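Local structure of 11S globulin subunit beta (Cucurbita maxima, 2E9Q) at residues A[98-101]-A[102-105]; A[211-215]-A[216-220]; A[314-317]-A[318-321]; A[422-425]-A[426-430]. The protein serves as a seed storage protein of pumpkin, a nutrient reservoir of the 11S globulin family assembled from subunits with two cupin domains. All coordinates share one frame; numbering follows the deposited sequence.

Contact 1: A[98-101]-A[102-105]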
loop_
_atom_site.group_PDB
_atom_site.type_symbol
_atom_site.label_atom_id
_atom_site.label_comp_id
_atom_site.label_asym_id
_atom_site.label_seq_id
_atom_site.Cartn_x
_atom_site.Cartn_y
_atom_site.Cartn_z
ATOM N N ILE A 98 -21.367 15.498 -10.138
ATOM C CA ILE A 98 -20.182 14.665 -10.071
ATOM C C ILE A 98 -20.319 13.437 -10.959
ATOM O O ILE A 98 -20.987 12.463 -10.612
ATOM C CB ILE A 98 -19.870 14.252 -8.611
ATOM C CG1 ILE A 98 -18.667 13.314 -8.585
ATOM C CG2 ILE A 98 -21.089 13.629 -7.962
ATOM C CD1 ILE A 98 -18.141 13.023 -7.186
ATOM N N ALA A 99 -19.646 13.503 -12.103
ATOM C CA ALA A 99 -19.658 12.461 -13.124
ATOM C C ALA A 99 -19.403 11.002 -12.731
ATOM O O ALA A 99 -20.265 10.148 -12.941
ATOM C CB ALA A 99 -18.695 12.852 -14.246
ATOM N N ILE A 100 -18.227 10.727 -12.170
ATOM C CA ILE A 100 -17.800 9.373 -11.796
ATOM C C ILE A 100 -17.835 8.443 -13.022
ATOM O O ILE A 100 -18.893 7.968 -13.446
ATOM C CB ILE A 100 -18.613 8.769 -10.585
ATOM C CG1 ILE A 100 -18.688 7.244 -10.703
ATOM C CG2 ILE A 100 -19.979 9.400 -10.465
ATOM C CD1 ILE A 100 -17.351 6.551 -10.651
ATOM N N PRO A 101 -16.647 8.174 -13.600
ATOM C CA PRO A 101 -16.362 7.342 -14.773
ATOM C C PRO A 101 -17.113 6.027 -14.912
ATOM O O PRO A 101 -17.390 5.332 -13.930
ATOM C CB PRO A 101 -14.851 7.139 -14.695
ATOM C CG PRO A 101 -14.553 7.287 -13.229
ATOM C CD PRO A 101 -15.397 8.474 -12.882
ATOM N N GLY A 102 -17.424 5.691 -16.160
ATOM C CA GLY A 102 -18.142 4.469 -16.450
ATOM C C GLY A 102 -19.620 4.669 -16.216
ATOM O O GLY A 102 -20.451 4.023 -16.852
ATOM N N CYS A 103 -19.949 5.580 -15.308
ATOM C CA CYS A 103 -21.337 5.855 -14.977
ATOM C C CYS A 103 -21.951 6.986 -15.783
ATOM O O CYS A 103 -22.467 7.951 -15.212
ATOM C CB CYS A 103 -21.471 6.178 -13.495
ATOM S SG CYS A 103 -20.833 4.874 -12.407
ATOM N N ALA A 104 -21.893 6.875 -17.107
ATOM C CA ALA A 104 -22.486 7.891 -17.961
ATOM C C ALA A 104 -23.970 7.954 -17.589
ATOM O O ALA A 104 -24.797 7.217 -18.133
ATOM C CB ALA A 104 -22.314 7.515 -19.432
ATOM N N GLU A 105 -24.281 8.823 -16.631
ATOM C CA GLU A 105 -25.640 9.021 -16.139
ATOM C C GLU A 105 -26.356 10.080 -16.978
ATOM O O GLU A 105 -26.182 11.279 -16.767
ATOM C CB GLU A 105 -25.592 9.466 -14.675
ATOM C CG GLU A 105 -24.588 10.592 -14.424
ATOM C CD GLU A 105 -24.615 11.121 -13.002
ATOM O OE1 GLU A 105 -25.667 11.634 -12.584
ATOM O OE2 GLU A 105 -23.584 11.030 -12.305
#
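C103 folds back against I100 across a type II beta turn, I100 to C103, in the loop between strands 93-98 and 107-109 of the N-terminal cupin domain. The backbone torsions fit that assignment: P101, at the second position, has a psi of 144°, and G102, at the third, has a phi of 81°, a positive value that glycine adopts most readily. C103 N closes the turn on I100 O at 3.2 Å, although the crowding of C103 N in the model makes its position less certain. Tracing the cysteine outward, CB sits 3.1 Å from I100 O, and SG then reaches I100 CG1 at 3.6 Å, an apolar contact. SG stands opposite the carbonyl carbon and beside its own backbone N (chi1 -57°), which carries the sulfur back toward I100. Its next nearest neighbour across the turn is P101 O, 3.8 Å away. The sulfur is bonded covalently to C282, a disulfide within the single chain of this proprotein that becomes the link between acidic and basic chains after processing. A second subunit packs on this loop, with its M419 against A99 and E105 and its N408 against P101. Farther along, the carboxylate of E105 is held by a salt bridge from OE2 to R129 and a hydrogen bond from OE1 to the backbone N of K127. Across the loop OE2 meets carbonyl oxygens, with I98 O at 3.4 Å and A99 O at 3.5 Å; all three are acceptors, so neither approach is a hydrogen bond.

Contact 2: A[211-215]-A[216-220]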
loop_
_atom_site.group_PDB
_atom_site.type_symbol
_atom_site.label_atom_id
_atom_site.label_comp_id
_atom_site.label_asym_id
_atom_site.label_seq_id
_atom_site.Cartn_x
_atom_site.Cartn_y
_atom_site.Cartn_z
ATOM N N SER A 211 -5.865 25.269 -21.712
ATOM C CA SER A 211 -4.921 26.321 -22.081
ATOM C C SER A 211 -3.528 25.810 -22.388
ATOM O O SER A 211 -2.697 26.553 -22.903
ATOM C CB SER A 211 -4.862 27.425 -21.012
ATOM O OG SER A 211 -4.400 26.956 -19.764
ATOM N N GLY A 212 -3.273 24.538 -22.102
ATOM C CA GLY A 212 -1.967 23.976 -22.393
ATOM C C GLY A 212 -1.865 23.305 -23.758
ATOM O O GLY A 212 -0.777 22.915 -24.174
ATOM N N PHE A 213 -2.986 23.167 -24.465
ATOM C CA PHE A 213 -2.985 22.531 -25.793
ATOM C C PHE A 213 -2.996 23.537 -26.948
ATOM O O PHE A 213 -3.519 24.645 -26.820
ATOM C CB PHE A 213 -4.203 21.605 -25.956
ATOM C CG PHE A 213 -4.111 20.322 -25.173
ATOM C CD1 PHE A 213 -3.216 19.324 -25.543
ATOM C CD2 PHE A 213 -4.921 20.113 -24.059
ATOM C CE1 PHE A 213 -3.125 18.144 -24.818
ATOM C CE2 PHE A 213 -4.834 18.927 -23.327
ATOM C CZ PHE A 213 -3.937 17.946 -23.708
ATOM N N ALA A 214 -2.435 23.118 -28.078
ATOM C CA ALA A 214 -2.373 23.926 -29.295
ATOM C C ALA A 214 -3.784 24.153 -29.838
ATOM O O ALA A 214 -4.617 23.239 -29.807
ATOM C CB ALA A 214 -1.527 23.213 -30.339
ATOM N N ASP A 215 -4.046 25.362 -30.338
ATOM C CA ASP A 215 -5.361 25.715 -30.872
ATOM C C ASP A 215 -5.937 24.672 -31.835
ATOM O O ASP A 215 -7.112 24.301 -31.734
ATOM C CB ASP A 215 -5.314 27.069 -31.591
ATOM C CG ASP A 215 -4.911 28.213 -30.677
ATOM O OD1 ASP A 215 -5.422 28.293 -29.539
ATOM O OD2 ASP A 215 -4.093 29.050 -31.112
ATOM N N GLU A 216 -5.107 24.208 -32.765
ATOM C CA GLU A 216 -5.531 23.212 -33.751
ATOM C C GLU A 216 -6.140 21.984 -33.087
ATOM O O GLU A 216 -7.314 21.671 -33.293
ATOM C CB GLU A 216 -4.335 22.793 -34.619
ATOM C CG GLU A 216 -4.469 21.427 -35.305
ATOM C CD GLU A 216 -5.346 21.441 -36.553
ATOM O OE1 GLU A 216 -6.564 21.713 -36.442
ATOM O OE2 GLU A 216 -4.812 21.175 -37.654
ATOM N N PHE A 217 -5.337 21.294 -32.285
ATOM C CA PHE A 217 -5.801 20.096 -31.607
ATOM C C PHE A 217 -7.188 20.262 -31.027
ATOM O O PHE A 217 -8.054 19.422 -31.237
ATOM C CB PHE A 217 -4.823 19.710 -30.502
ATOM C CG PHE A 217 -3.610 18.979 -30.996
ATOM C CD1 PHE A 217 -3.304 18.943 -32.354
ATOM C CD2 PHE A 217 -2.771 18.320 -30.103
ATOM C CE1 PHE A 217 -2.185 18.265 -32.814
ATOM C CE2 PHE A 217 -1.648 17.637 -30.554
ATOM C CZ PHE A 217 -1.356 17.609 -31.914
ATOM N N LEU A 218 -7.410 21.350 -30.304
ATOM C CA LEU A 218 -8.714 21.564 -29.703
ATOM C C LEU A 218 -9.816 21.834 -30.725
ATOM O O LEU A 218 -10.988 21.558 -30.465
ATOM C CB LEU A 218 -8.641 22.692 -28.671
ATOM C CG LEU A 218 -7.696 22.392 -27.499
ATOM C CD1 LEU A 218 -7.777 23.507 -26.475
ATOM C CD2 LEU A 218 -8.066 21.061 -26.862
ATOM N N GLU A 219 -9.442 22.373 -31.881
ATOM C CA GLU A 219 -10.416 22.651 -32.934
ATOM C C GLU A 219 -10.901 21.322 -33.487
ATOM O O GLU A 219 -12.104 21.099 -33.645
ATOM C CB GLU A 219 -9.777 23.472 -34.053
ATOM C CG GLU A 219 -9.496 24.915 -33.677
ATOM C CD GLU A 219 -8.611 25.621 -34.687
ATOM O OE1 GLU A 219 -8.406 26.842 -34.545
ATOM O OE2 GLU A 219 -8.115 24.953 -35.619
ATOM N N GLU A 220 -9.952 20.440 -33.774
ATOM C CA GLU A 220 -10.278 19.124 -34.289
ATOM C C GLU A 220 -10.993 18.308 -33.211
ATOM O O GLU A 220 -12.071 17.762 -33.440
ATOM C CB GLU A 220 -9.005 18.406 -34.711
ATOM C CG GLU A 220 -9.260 17.083 -35.383
ATOM C CD GLU A 220 -7.984 16.350 -35.698
ATOM O OE1 GLU A 220 -7.055 16.981 -36.246
ATOM O OE2 GLU A 220 -7.912 15.140 -35.403
#
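Opposed to its carbonyl carbon and beside the backbone N (chi1 -62°), CG of L218 is directed back at F213, whose own CG adopts the same kind of first torsion (chi1 -73°). The contact between them is made at the base of the phenylalanine: F213 CB lies 3.9 Å from L218 CG, 4.0 Å from L218 CD2 and 4.1 Å from L218 CD1, so the leucine branch point and both methyls settle against the beta carbon. E219 uses a similar first torsion, and its CG comes within 3.1 Å of D215 O. The same carbonyl oxygen accepts the backbone bond from E219 N at 3.0 Å; the donor lies in the carbonyl plane, with a C=O...N angle of 157°. One residue earlier, A214 O receives a weak bond from L218 N at 3.4 Å, although the N-H points almost straight at it. The carboxylates of D215 and E219 stay apart, OD2 and OE1 being 5.9 Å from each other. D215 OD1 is instead paired with K233 of helix 226-233, whose NZ also donates to F213 O, which ties the approach to the helix to its neighbour. On that neighbour, L232 meets L218 and V229 touches both D215 and E219. A second subunit also reaches this region: its Q357 accepts a hydrogen bond from A214 N and packs on F213, and its I386 lies against F217. With A214 at the N-cap position and the i to i+4 bonds beginning at its carbonyl, the arrangement is the N-terminal turn of helix 215-222, a helical element of the N-terminal half at a subunit interface.

Contact 3: A[314-317]-A[318-321]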
loop_
_atom_site.group_PDB
_atom_site.type_symbol
_atom_site.label_atom_id
_atom_site.label_comp_id
_atom_site.label_asym_id
_atom_site.label_seq_id
_atom_site.Cartn_x
_atom_site.Cartn_y
_atom_site.Cartn_z
ATOM N N LEU A 314 -21.975 4.385 4.693
ATOM C CA LEU A 314 -21.849 4.952 3.368
ATOM C C LEU A 314 -20.815 4.102 2.643
ATOM O O LEU A 314 -19.613 4.388 2.682
ATOM C CB LEU A 314 -21.409 6.414 3.454
ATOM C CG LEU A 314 -21.289 7.203 2.139
ATOM C CD1 LEU A 314 -22.660 7.362 1.486
ATOM C CD2 LEU A 314 -20.687 8.573 2.427
ATOM N N PRO A 315 -21.284 3.031 1.971
ATOM C CA PRO A 315 -20.505 2.053 1.202
ATOM C C PRO A 315 -19.357 2.618 0.376
ATOM O O PRO A 315 -18.294 2.016 0.285
ATOM C CB PRO A 315 -21.560 1.399 0.318
ATOM C CG PRO A 315 -22.754 1.387 1.205
ATOM C CD PRO A 315 -22.731 2.775 1.810
ATOM N N ILE A 316 -19.574 3.767 -0.241
ATOM C CA ILE A 316 -18.539 4.354 -1.070
ATOM C C ILE A 316 -17.231 4.663 -0.305
ATOM O O ILE A 316 -16.166 4.722 -0.897
ATOM C CB ILE A 316 -19.083 5.622 -1.785
ATOM C CG1 ILE A 316 -18.086 6.103 -2.833
ATOM C CG2 ILE A 316 -19.365 6.709 -0.787
ATOM C CD1 ILE A 316 -17.726 5.054 -3.834
ATOM N N LEU A 317 -17.309 4.836 1.007
ATOM C CA LEU A 317 -16.121 5.135 1.798
ATOM C C LEU A 317 -15.083 4.014 1.729
ATOM O O LEU A 317 -13.880 4.251 1.862
ATOM C CB LEU A 317 -16.525 5.416 3.238
ATOM C CG LEU A 317 -17.424 6.655 3.316
ATOM C CD1 LEU A 317 -17.769 6.975 4.753
ATOM C CD2 LEU A 317 -16.696 7.836 2.656
ATOM N N ARG A 318 -15.561 2.795 1.509
ATOM C CA ARG A 318 -14.693 1.636 1.388
ATOM C C ARG A 318 -13.731 1.873 0.223
ATOM O O ARG A 318 -12.577 1.465 0.269
ATOM C CB ARG A 318 -15.548 0.392 1.128
ATOM C CG ARG A 318 -14.823 -0.951 1.205
ATOM C CD ARG A 318 -15.706 -2.056 0.599
ATOM N NE ARG A 318 -15.106 -3.393 0.665
ATOM C CZ ARG A 318 -15.560 -4.459 0.003
ATOM N NH1 ARG A 318 -16.622 -4.359 -0.789
ATOM N NH2 ARG A 318 -14.961 -5.635 0.140
ATOM N N GLN A 319 -14.204 2.547 -0.822
ATOM C CA GLN A 319 -13.362 2.811 -1.979
ATOM C C GLN A 319 -12.400 3.981 -1.800
ATOM O O GLN A 319 -11.288 3.927 -2.313
ATOM C CB GLN A 319 -14.208 3.041 -3.232
ATOM C CG GLN A 319 -13.368 3.115 -4.516
ATOM C CD GLN A 319 -13.124 4.541 -5.009
ATOM O OE1 GLN A 319 -12.218 4.793 -5.813
ATOM N NE2 GLN A 319 -13.944 5.478 -4.538
ATOM N N VAL A 320 -12.805 5.041 -1.102
ATOM C CA VAL A 320 -11.883 6.161 -0.913
ATOM C C VAL A 320 -10.982 5.933 0.300
ATOM O O VAL A 320 -9.918 6.542 0.417
ATOM C CB VAL A 320 -12.617 7.527 -0.760
ATOM C CG1 VAL A 320 -13.284 7.888 -2.060
ATOM C CG2 VAL A 320 -13.627 7.471 0.345
ATOM N N ARG A 321 -11.403 5.029 1.183
ATOM C CA ARG A 321 -10.646 4.712 2.393
ATOM C C ARG A 321 -10.535 5.914 3.325
ATOM O O ARG A 321 -9.469 6.215 3.859
ATOM C CB ARG A 321 -9.242 4.200 2.037
ATOM C CG ARG A 321 -9.243 3.102 0.993
ATOM C CD ARG A 321 -7.940 2.324 0.997
ATOM N NE ARG A 321 -7.730 1.585 -0.248
ATOM C CZ ARG A 321 -8.641 0.811 -0.829
ATOM N NH1 ARG A 321 -9.841 0.665 -0.285
ATOM N NH2 ARG A 321 -8.350 0.177 -1.958
#
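The short helix 317-320, which precedes strand 323-329 in the C-terminal cupin domain, is entered through a type I beta turn from L314 to L317, and I316 and Q319 meet where the chain enters it. Their side chains run side by side in the same direction, with I316 CD1 at 3.9 Å from Q319 NE2. The isoleucine reaches there because CG1 is opposite the backbone N (chi1 -170°), while Q319 bends at chi2. Three-residue spacing marks the beginning of this helix: R318 N bonds to P315 O at 3.1 Å and Q319 N to I316 O at 2.9 Å. In these i to i+3 bonds, 3-10-like in spacing, both donors sit well above the carbonyl planes, by 48° and 55°. V320 N adds a weak bond to I316 O. Near the end, R321 N donates a hydrogen bond to L317 O, 2.7 Å long and tilted from the carbonyl plane of L317, and R321 turns to positive phi, leaving the helical conformation. On another side of the helix, L317 CD2 meets V320 CG2 at 3.9 Å, the two side chains crossing at a slant. Both residues rest on V138 of strand 135-139, which joins the helix to the N-terminal cupin domain; V320 O also accepts a hydrogen bond from N165.

Contact 4: A[422-425]-A[426-430]; sequences LGVL and SNMYR
V424 CG1 meets the sulfur of M428 at 3.5 Å, and one position further along L425 CD2 comes to 4.0 Å from Y429 CE1. Both pairs are four residues apart and their side chains run at a slant to one another. In the methionine, a chi1 of -86° sets CG beside the backbone N and 3.0 Å from V424 O, and an extended chi2 carries SD on to V424 CG1. S426 grips the preceding turn twice, since L422 O accepts from its backbone N at 2.9 Å and from OG at 3.2 Å, which lies 40° above the carbonyl plane. OG is brought to that oxygen by a chi1 of -73°, beside the backbone N. These are the i to i+4 contacts of an alpha helix, here 422-429, one of three helices (416-419, 422-429 and 433-441) between strands 407-409 and 448-449 of the C-terminal cupin domain. M428 N to V424 O and Y429 N to L425 O, both 2.9 Å, continue the backbone ladder. N427 ND2 also approaches G423 O, but crowding in the model makes that bond less certain. R430 then leaves helical geometry with a positive phi. In the next shell, M417 of helix 416-419 lies against L425, M428 and Y429, and helix 433-441 presents K440 to L422 and L425. Beyond that is the third subunit, where N427 OD1 accepts from the backbone N of D246, Y429 OH is hydrogen-bonded to L179 O, and P78 packs on M428.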
loop_
_atom_site.group_PDB
_atom_site.type_symbol
_atom_site.label_atom_id
_atom_site.label_comp_id
_atom_site.label_asym_id
_atom_site.label_seq_id
_atom_site.Cartn_x
_atom_site.Cartn_y
_atom_site.Cartn_z
ATOM N N LEU A 422 -8.728 -6.757 38.214
ATOM C CA LEU A 422 -8.332 -5.899 39.320
ATOM C C LEU A 422 -6.908 -6.230 39.750
ATOM O O LEU A 422 -6.148 -5.346 40.107
ATOM C CB LEU A 422 -9.284 -6.066 40.511
ATOM C CG LEU A 422 -10.640 -5.369 40.424
ATOM C CD1 LEU A 422 -11.419 -5.640 41.700
ATOM C CD2 LEU A 422 -10.447 -3.871 40.245
ATOM N N GLY A 423 -6.556 -7.512 39.713
ATOM C CA GLY A 423 -5.212 -7.918 40.094
ATOM C C GLY A 423 -4.146 -7.261 39.227
ATOM O O GLY A 423 -3.049 -6.954 39.701
ATOM N N VAL A 424 -4.473 -7.040 37.955
ATOM C CA VAL A 424 -3.547 -6.419 37.011
ATOM C C VAL A 424 -3.430 -4.921 37.287
ATOM O O VAL A 424 -2.335 -4.363 37.308
ATOM C CB VAL A 424 -4.017 -6.654 35.549
ATOM C CG1 VAL A 424 -3.030 -6.061 34.571
ATOM C CG2 VAL A 424 -4.166 -8.145 35.293
ATOM N N LEU A 425 -4.563 -4.271 37.510
ATOM C CA LEU A 425 -4.570 -2.845 37.797
ATOM C C LEU A 425 -3.775 -2.548 39.064
ATOM O O LEU A 425 -3.018 -1.578 39.117
ATOM C CB LEU A 425 -6.002 -2.361 37.978
ATOM C CG LEU A 425 -6.868 -2.362 36.725
ATOM C CD1 LEU A 425 -8.338 -2.359 37.110
ATOM C CD2 LEU A 425 -6.523 -1.142 35.885
ATOM N N SER A 426 -3.956 -3.384 40.086
ATOM C CA SER A 426 -3.259 -3.202 41.357
ATOM C C SER A 426 -1.754 -3.141 41.174
ATOM O O SER A 426 -1.111 -2.145 41.511
ATOM C CB SER A 426 -3.597 -4.340 42.320
ATOM O OG SER A 426 -4.914 -4.199 42.805
ATOM N N ASN A 427 -1.202 -4.224 40.648
ATOM C CA ASN A 427 0.222 -4.310 40.414
ATOM C C ASN A 427 0.689 -3.222 39.453
ATOM O O ASN A 427 1.801 -2.716 39.581
ATOM C CB ASN A 427 0.568 -5.701 39.880
ATOM C CG ASN A 427 0.488 -6.763 40.959
ATOM O OD1 ASN A 427 1.360 -6.845 41.823
ATOM N ND2 ASN A 427 -0.570 -7.569 40.929
ATOM N N MET A 428 -0.172 -2.858 38.504
ATOM C CA MET A 428 0.138 -1.825 37.517
ATOM C C MET A 428 0.360 -0.459 38.142
ATOM O O MET A 428 1.402 0.164 37.949
ATOM C CB MET A 428 -1.002 -1.690 36.491
ATOM C CG MET A 428 -0.940 -2.640 35.307
ATOM S SD MET A 428 -2.476 -2.622 34.307
ATOM C CE MET A 428 -2.529 -0.902 33.721
ATOM N N TYR A 429 -0.646 0.008 38.873
ATOM C CA TYR A 429 -0.604 1.321 39.498
ATOM C C TYR A 429 -0.171 1.362 40.958
ATOM O O TYR A 429 -0.326 2.385 41.617
ATOM C CB TYR A 429 -1.970 1.981 39.346
ATOM C CG TYR A 429 -2.333 2.200 37.900
ATOM C CD1 TYR A 429 -3.465 1.604 37.343
ATOM C CD2 TYR A 429 -1.517 2.967 37.077
ATOM C CE1 TYR A 429 -3.771 1.762 35.996
ATOM C CE2 TYR A 429 -1.810 3.135 35.736
ATOM C CZ TYR A 429 -2.936 2.529 35.198
ATOM O OH TYR A 429 -3.206 2.678 33.862
ATOM N N ARG A 430 0.369 0.256 41.460
ATOM C CA ARG A 430 0.830 0.186 42.845
ATOM C C ARG A 430 -0.256 0.646 43.807
ATOM O O ARG A 430 0.015 1.397 44.741
ATOM C CB ARG A 430 2.074 1.059 43.036
ATOM C CG ARG A 430 3.274 0.665 42.181
ATOM C CD ARG A 430 4.375 1.712 42.288
ATOM N NE ARG A 430 3.897 3.022 41.855
ATOM C CZ ARG A 430 4.548 4.165 42.053
ATOM N NH1 ARG A 430 5.715 4.164 42.687
ATOM N NH2 ARG A 430 4.034 5.308 41.615
#

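Overall arrangement
The four contacts follow one another along the chain, each closing before the next begins. Contacts 1 and 2 belong to the N-terminal cupin half, contacts 3 and 4 to the C-terminal half. Contact 3 is the closest to the chain's centre, about 14 Å from centre to centre, and its centre is about 17 Å from that of contact 1, with nearest atoms about 7 Å apart. Contacts 2 and 4, on helices 215-222 and 422-429, are the most distant from the chain's centre; their own centres lie about 74 Å apart on opposite sides of it. Contacts 1 and 2 touch the second subunit and contact 4 the third, consistent with the two ends of the elongated subunit serving neighbours in the assembly, while contact 3 lies between the cupin domains.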